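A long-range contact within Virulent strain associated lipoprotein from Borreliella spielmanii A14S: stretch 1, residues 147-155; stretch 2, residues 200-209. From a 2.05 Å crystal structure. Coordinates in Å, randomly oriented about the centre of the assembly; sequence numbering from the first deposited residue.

Stretch 1 (147-155) LFEKLLSTK
Stretch 2 (200-209) ESEKLKSDIL

Two helices, 147-155 and 200-209, pack nearly antiparallel, their N-to-C directions 155° apart (signed crossing angle -155°) and their axes 9.4 Å apart at closest approach. Both are regular α-helix, with phi from -52 to -68° and psi mostly between -35 and -55°, opening to -23° at Leu209. Main-chain bonds run from residue i+4 to i, for example Leu151 N to Leu147 O at 2.7 Å and Ile208 N to Leu204 O at 2.9 Å. The register is fixed by two close CA pairs: Leu147 CA to Leu204 CA, 5.9 Å, and Leu151 CA to Ser201 CA, 5.8 Å. One turn forward in the first helix thus matches about one turn backward in the second.

No hydrogen bond crosses the interface; 484 Å² of surface, both sides summed, is buried mainly by aliphatic packing. Leu204 is the central knob. Its CA-to-CB bond points toward the first helix, and the mt rotamer (-64°, 171°) drops the side chain into a hole formed by Leu147, Lys150, Leu151 and Thr154. Its CD1 reaches the backbone at the floor, 3.5 Å from Leu151 N and 3.7 Å from Lys150 C, while its CD2 lies 3.9 Å from Leu147 CD2.

Leu147, also mt (-69°, 169°) and directed toward its partner, spreads over the next turn: its CD1 lies 3.7 Å from Asp207 CB, and its CB 3.6 Å from Ile208 CG1. Ile208 (-68°, 170°) extends CD1 along the first helix, to 3.7 Å from Phe148 N and 4.2 Å from Leu151 CD2. Phe148 is t (-166°, chi2 52°), its CA-to-CB bond leading away; Ile208 CD1 meets the ring at its edge, 4.1 Å from Phe148 CD1. Leu151 starts sideways, but its tp rotamer (180°, 59°) brings the end nearer, with CD1 3.8 Å from Ser201 CB and 4.2 Å from Leu204 CB. The short side chain of Ser201 (p, 71°) accompanies the close backbone approach here.

Thr154 points toward the second helix in the p rotamer (66°). This turns OG1 back to Leu151 O, a 2.7 Å hydrogen bond that satisfies the hydroxyl within its own helix, and leaves CG2 4.0 Å from Leu204 CD1 and 3.6 Å from Glu200 OE2. Glu200 is extended (tt, chi3 -22°). Lys150 (mtmt) lends its aliphatic base, CB lying 3.9 Å from Leu204 CD1.

Polar groups are largely paired along their own helix. Asp207 (m, -73°) sets CB against Leu147 while its OD2 accepts from Lys203 NZ at 2.8 Å, a salt bridge one turn apart; Lys203 reaches it with chi angles of -177°, -103°, -165° and -56°. Lys205 (ttpt) and Glu202 (tp, chi3 38°) form another, NZ of Lys205 to OE1 of Glu202 at 2.9 Å. Ser153 and Ser206, both m, return OG to the carbonyl one turn earlier: Ser153 OG to Glu149 O, 2.8 Å, and Ser206 OG to Glu202 O, 2.9 Å.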

ATOM      1  N   LEU A 147       4.570  -5.939  16.187  1.00 21.65           N
ATOM      2  CA  LEU A 147       5.028  -4.921  15.195  1.00 22.67           C
ATOM      3  C   LEU A 147       4.489  -5.244  13.785  1.00 22.17           C
ATOM      4  O   LEU A 147       3.940  -4.405  13.084  1.00 20.66           O
ATOM      5  CB  LEU A 147       6.529  -4.807  15.197  1.00 23.32           C
ATOM      6  CG  LEU A 147       7.172  -4.188  16.454  1.00 22.63           C
ATOM      7  CD1 LEU A 147       8.659  -4.384  16.399  1.00 25.44           C
ATOM      8  CD2 LEU A 147       6.909  -2.710  16.560  1.00 23.42           C
ATOM      9  N   PHE A 148       4.554  -6.511  13.418  1.00 22.24           N
ATOM     10  CA  PHE A 148       4.143  -6.931  12.076  1.00 21.39           C
ATOM     11  C   PHE A 148       2.659  -6.791  11.873  1.00 19.76           C
ATOM     12  O   PHE A 148       2.167  -6.317  10.822  1.00 19.01           O
ATOM     13  CB  PHE A 148       4.585  -8.375  11.821  1.00 21.95           C
ATOM     14  CG  PHE A 148       4.507  -8.754  10.389  1.00 24.09           C
ATOM     15  CD1 PHE A 148       5.118  -7.956   9.405  1.00 24.88           C
ATOM     16  CD2 PHE A 148       3.837  -9.880   9.987  1.00 26.28           C
ATOM     17  CE1 PHE A 148       5.066  -8.288   8.076  1.00 25.37           C
ATOM     18  CE2 PHE A 148       3.822 -10.245   8.663  1.00 25.86           C
ATOM     19  CZ  PHE A 148       4.399  -9.441   7.701  1.00 27.35           C
ATOM     20  N   GLU A 149       1.906  -7.165  12.900  1.00 20.89           N
ATOM     21  CA  GLU A 149       0.482  -6.956  12.897  1.00 22.38           C
ATOM     22  C   GLU A 149       0.085  -5.521  12.820  1.00 20.51           C
ATOM     23  O   GLU A 149      -0.843  -5.159  12.060  1.00 22.21           O
ATOM     24  CB  GLU A 149      -0.201  -7.612  14.121  1.00 25.44           C
ATOM     25  CG  GLU A 149      -0.150  -9.086  14.074  1.00 28.65           C
ATOM     26  CD  GLU A 149      -0.893  -9.741  15.252  1.00 39.40           C
ATOM     27  OE1 GLU A 149      -1.193  -9.063  16.229  1.00 40.19           O
ATOM     28  OE2 GLU A 149      -1.142 -10.951  15.228  1.00 37.32           O
ATOM     29  N   LYS A 150       0.737  -4.705  13.620  1.00 23.26           N
ATOM     30  CA  LYS A 150       0.519  -3.256  13.540  1.00 26.74           C
ATOM     31  C   LYS A 150       0.867  -2.739  12.126  1.00 26.43           C
ATOM     32  O   LYS A 150       0.081  -1.949  11.526  1.00 24.11           O
ATOM     33  CB  LYS A 150       1.359  -2.518  14.582  1.00 31.61           C
ATOM     34  CG  LYS A 150       0.816  -2.649  16.008  1.00 39.05           C
ATOM     35  CD  LYS A 150       1.435  -1.624  16.953  1.00 43.67           C
ATOM     36  CE  LYS A 150       2.824  -2.050  17.412  1.00 54.99           C
ATOM     37  NZ  LYS A 150       3.508  -1.107  18.376  1.00 60.77           N
ATOM     38  N   LEU A 151       2.007  -3.194  11.573  1.00 22.87           N
ATOM     39  CA  LEU A 151       2.382  -2.782  10.179  1.00 21.99           C
ATOM     40  C   LEU A 151       1.305  -3.147   9.161  1.00 23.47           C
ATOM     41  O   LEU A 151       0.869  -2.281   8.385  1.00 22.51           O
ATOM     42  CB  LEU A 151       3.737  -3.408   9.778  1.00 23.34           C
ATOM     43  CG  LEU A 151       4.291  -3.108   8.388  1.00 22.20           C
ATOM     44  CD1 LEU A 151       4.467  -1.595   8.249  1.00 24.34           C
ATOM     45  CD2 LEU A 151       5.608  -3.844   8.267  1.00 22.78           C
ATOM     46  N   LEU A 152       0.769  -4.384   9.223  1.00 23.19           N
ATOM     47  CA  LEU A 152      -0.283  -4.824   8.336  1.00 24.20           C
ATOM     48  C   LEU A 152      -1.569  -4.013   8.534  1.00 28.10           C
ATOM     49  O   LEU A 152      -2.269  -3.665   7.562  1.00 26.25           O
ATOM     50  CB  LEU A 152      -0.539  -6.349   8.472  1.00 25.89           C
ATOM     51  CG  LEU A 152       0.592  -7.309   8.094  1.00 28.43           C
ATOM     52  CD1 LEU A 152       0.210  -8.767   8.337  1.00 30.54           C
ATOM     53  CD2 LEU A 152       1.021  -7.117   6.632  1.00 28.67           C
ATOM     54  N   SER A 153      -1.894  -3.658   9.790  1.00 28.30           N
ATOM     55  CA  SER A 153      -3.062  -2.786  10.030  1.00 28.18           C
ATOM     56  C   SER A 153      -2.966  -1.417   9.381  1.00 26.43           C
ATOM     57  O   SER A 153      -3.998  -0.882   9.034  1.00 25.00           O
ATOM     58  CB  SER A 153      -3.295  -2.514  11.557  1.00 28.75           C
ATOM     59  OG  SER A 153      -3.276  -3.757  12.171  1.00 38.73           O
ATOM     60  N   THR A 154      -1.772  -0.827   9.299  1.00 26.50           N
ATOM     61  CA  THR A 154      -1.644   0.513   8.648  1.00 28.89           C
ATOM     62  C   THR A 154      -2.164   0.421   7.254  1.00 30.26           C
ATOM     63  O   THR A 154      -2.912   1.275   6.791  1.00 27.26           O
ATOM     64  CB  THR A 154      -0.221   1.123   8.700  1.00 31.00           C
ATOM     65  OG1 THR A 154       0.733   0.349   7.910  1.00 32.19           O
ATOM     66  CG2 THR A 154       0.239   1.216  10.208  1.00 32.68           C
ATOM     67  N   LYS A 155      -1.786  -0.646   6.571  1.00 28.03           N
ATOM     68  CA  LYS A 155      -2.211  -0.830   5.205  1.00 28.82           C
ATOM     69  C   LYS A 155      -3.690  -1.002   5.121  1.00 28.96           C
ATOM     70  O   LYS A 155      -4.337  -0.435   4.229  1.00 30.90           O
ATOM     71  CB  LYS A 155      -1.472  -2.025   4.598  1.00 29.89           C
ATOM     72  CG  LYS A 155      -2.213  -2.652   3.436  1.00 30.09           C
ATOM     73  CD  LYS A 155      -1.408  -3.725   2.728  1.00 29.48           C
ATOM     74  CE  LYS A 155      -2.221  -4.117   1.474  1.00 28.97           C
ATOM     75  NZ  LYS A 155      -1.417  -4.913   0.577  1.00 29.48           N
ATOM     76  N   GLU A 200       4.052   6.135  10.342  1.00 21.63           N
ATOM     77  CA  GLU A 200       3.913   5.013  11.248  1.00 24.35           C
ATOM     78  C   GLU A 200       4.522   3.705  10.671  1.00 22.42           C
ATOM     79  O   GLU A 200       5.270   3.008  11.362  1.00 20.13           O
ATOM     80  CB  GLU A 200       2.454   4.881  11.592  1.00 29.38           C
ATOM     81  CG  GLU A 200       2.130   3.820  12.609  1.00 40.23           C
ATOM     82  CD  GLU A 200       0.650   3.822  12.995  1.00 46.72           C
ATOM     83  OE1 GLU A 200      -0.048   4.874  12.822  1.00 43.17           O
ATOM     84  OE2 GLU A 200       0.248   2.756  13.510  1.00 53.77           O
ATOM     85  N   SER A 201       4.297   3.433   9.388  1.00 20.09           N
ATOM     86  CA  SER A 201       4.847   2.253   8.742  1.00 20.32           C
ATOM     87  C   SER A 201       6.352   2.259   8.664  1.00 22.46           C
ATOM     88  O   SER A 201       7.002   1.222   8.823  1.00 23.65           O
ATOM     89  CB  SER A 201       4.187   2.059   7.351  1.00 19.63           C
ATOM     90  OG  SER A 201       4.628   3.046   6.443  1.00 17.43           O
ATOM     91  N   GLU A 202       6.939   3.449   8.451  1.00 22.90           N
ATOM     92  CA  GLU A 202       8.385   3.630   8.458  1.00 24.67           C
ATOM     93  C   GLU A 202       9.025   3.196   9.779  1.00 21.44           C
ATOM     94  O   GLU A 202      10.009   2.480   9.775  1.00 20.63           O
ATOM     95  CB  GLU A 202       8.741   5.102   8.146  1.00 26.59           C
ATOM     96  CG  GLU A 202      10.188   5.443   8.226  1.00 32.50           C
ATOM     97  CD  GLU A 202      11.036   4.705   7.217  1.00 36.31           C
ATOM     98  OE1 GLU A 202      10.597   4.499   6.085  1.00 35.74           O
ATOM     99  OE2 GLU A 202      12.148   4.280   7.580  1.00 44.54           O
ATOM    100  N   LYS A 203       8.471   3.660  10.892  1.00 21.26           N
ATOM    101  CA  LYS A 203       8.954   3.294  12.229  1.00 21.64           C
ATOM    102  C   LYS A 203       8.740   1.786  12.555  1.00 20.68           C
ATOM    103  O   LYS A 203       9.618   1.139  13.140  1.00 21.83           O
ATOM    104  CB  LYS A 203       8.217   4.173  13.239  1.00 24.81           C
ATOM    105  CG  LYS A 203       8.606   4.027  14.709  1.00 27.25           C
ATOM    106  CD  LYS A 203       7.622   3.230  15.497  1.00 28.54           C
ATOM    107  CE  LYS A 203       7.814   3.379  17.016  1.00 27.01           C
ATOM    108  NZ  LYS A 203       9.199   3.026  17.432  1.00 23.88           N
ATOM    109  N   LEU A 204       7.571   1.254  12.254  1.00 20.40           N
ATOM    110  CA  LEU A 204       7.294  -0.189  12.454  1.00 20.64           C
ATOM    111  C   LEU A 204       8.240  -1.028  11.655  1.00 19.23           C
ATOM    112  O   LEU A 204       8.799  -2.014  12.158  1.00 19.26           O
ATOM    113  CB  LEU A 204       5.841  -0.533  12.041  1.00 21.72           C
ATOM    114  CG  LEU A 204       4.774   0.147  12.898  1.00 24.54           C
ATOM    115  CD1 LEU A 204       3.418  -0.055  12.306  1.00 25.58           C
ATOM    116  CD2 LEU A 204       4.823  -0.312  14.358  1.00 30.25           C
ATOM    117  N   LYS A 205       8.387  -0.676  10.375  1.00 18.69           N
ATOM    118  CA  LYS A 205       9.439  -1.310   9.566  1.00 20.67           C
ATOM    119  C   LYS A 205      10.827  -1.231  10.231  1.00 20.00           C
ATOM    120  O   LYS A 205      11.546  -2.272  10.394  1.00 20.47           O
ATOM    121  CB  LYS A 205       9.488  -0.703   8.158  1.00 20.09           C
ATOM    122  CG  LYS A 205      10.680  -1.137   7.281  1.00 20.55           C
ATOM    123  CD  LYS A 205      10.925  -0.345   5.991  1.00 21.30           C
ATOM    124  CE  LYS A 205      11.456   1.066   6.255  1.00 25.18           C
ATOM    125  NZ  LYS A 205      11.534   1.909   5.077  1.00 25.46           N
ATOM    126  N   SER A 206      11.265  -0.010  10.580  1.00 22.25           N
ATOM    127  CA  SER A 206      12.612   0.160  11.178  1.00 21.72           C
ATOM    128  C   SER A 206      12.681  -0.666  12.505  1.00 20.81           C
ATOM    129  O   SER A 206      13.657  -1.342  12.795  1.00 20.04           O
ATOM    130  CB  SER A 206      12.910   1.659  11.463  1.00 24.15           C
ATOM    131  OG  SER A 206      12.826   2.321  10.200  1.00 26.91           O
ATOM    132  N   ASP A 207      11.626  -0.703  13.263  1.00 19.86           N
ATOM    133  CA  ASP A 207      11.705  -1.497  14.473  1.00 21.67           C
ATOM    134  C   ASP A 207      11.855  -3.007  14.151  1.00 22.85           C
ATOM    135  O   ASP A 207      12.609  -3.705  14.819  1.00 22.73           O
ATOM    136  CB  ASP A 207      10.508  -1.312  15.336  1.00 23.10           C
ATOM    137  CG  ASP A 207      10.471   0.049  16.047  1.00 24.43           C
ATOM    138  OD1 ASP A 207      11.487   0.770  16.151  1.00 25.08           O
ATOM    139  OD2 ASP A 207       9.384   0.367  16.529  1.00 24.21           O
ATOM    140  N   ILE A 208      11.129  -3.500  13.142  1.00 21.10           N
ATOM    141  CA  ILE A 208      11.273  -4.907  12.717  1.00 22.70           C
ATOM    142  C   ILE A 208      12.639  -5.197  12.180  1.00 22.90           C
ATOM    143  O   ILE A 208      13.270  -6.216  12.600  1.00 23.65           O
ATOM    144  CB  ILE A 208      10.197  -5.331  11.725  1.00 21.42           C
ATOM    145  CG1 ILE A 208       8.865  -5.352  12.484  1.00 19.63           C
ATOM    146  CG2 ILE A 208      10.581  -6.684  11.117  1.00 23.12           C
ATOM    147  CD1 ILE A 208       7.643  -5.519  11.593  1.00 22.16           C
ATOM    148  N   LEU A 209      13.174  -4.275  11.341  1.00 22.17           N
ATOM    149  CA  LEU A 209      14.551  -4.439  10.860  1.00 24.68           C
ATOM    150  C   LEU A 209      15.625  -4.392  11.996  1.00 27.50           C
ATOM    151  O   LEU A 209      16.670  -4.912  11.842  1.00 27.95           O
ATOM    152  CB  LEU A 209      14.923  -3.384   9.807  1.00 23.48           C
ATOM    153  CG  LEU A 209      14.085  -3.422   8.554  1.00 25.84           C
ATOM    154  CD1 LEU A 209      14.511  -2.306   7.619  1.00 25.49           C
ATOM    155  CD2 LEU A 209      14.183  -4.791   7.910  1.00 28.33           C
TER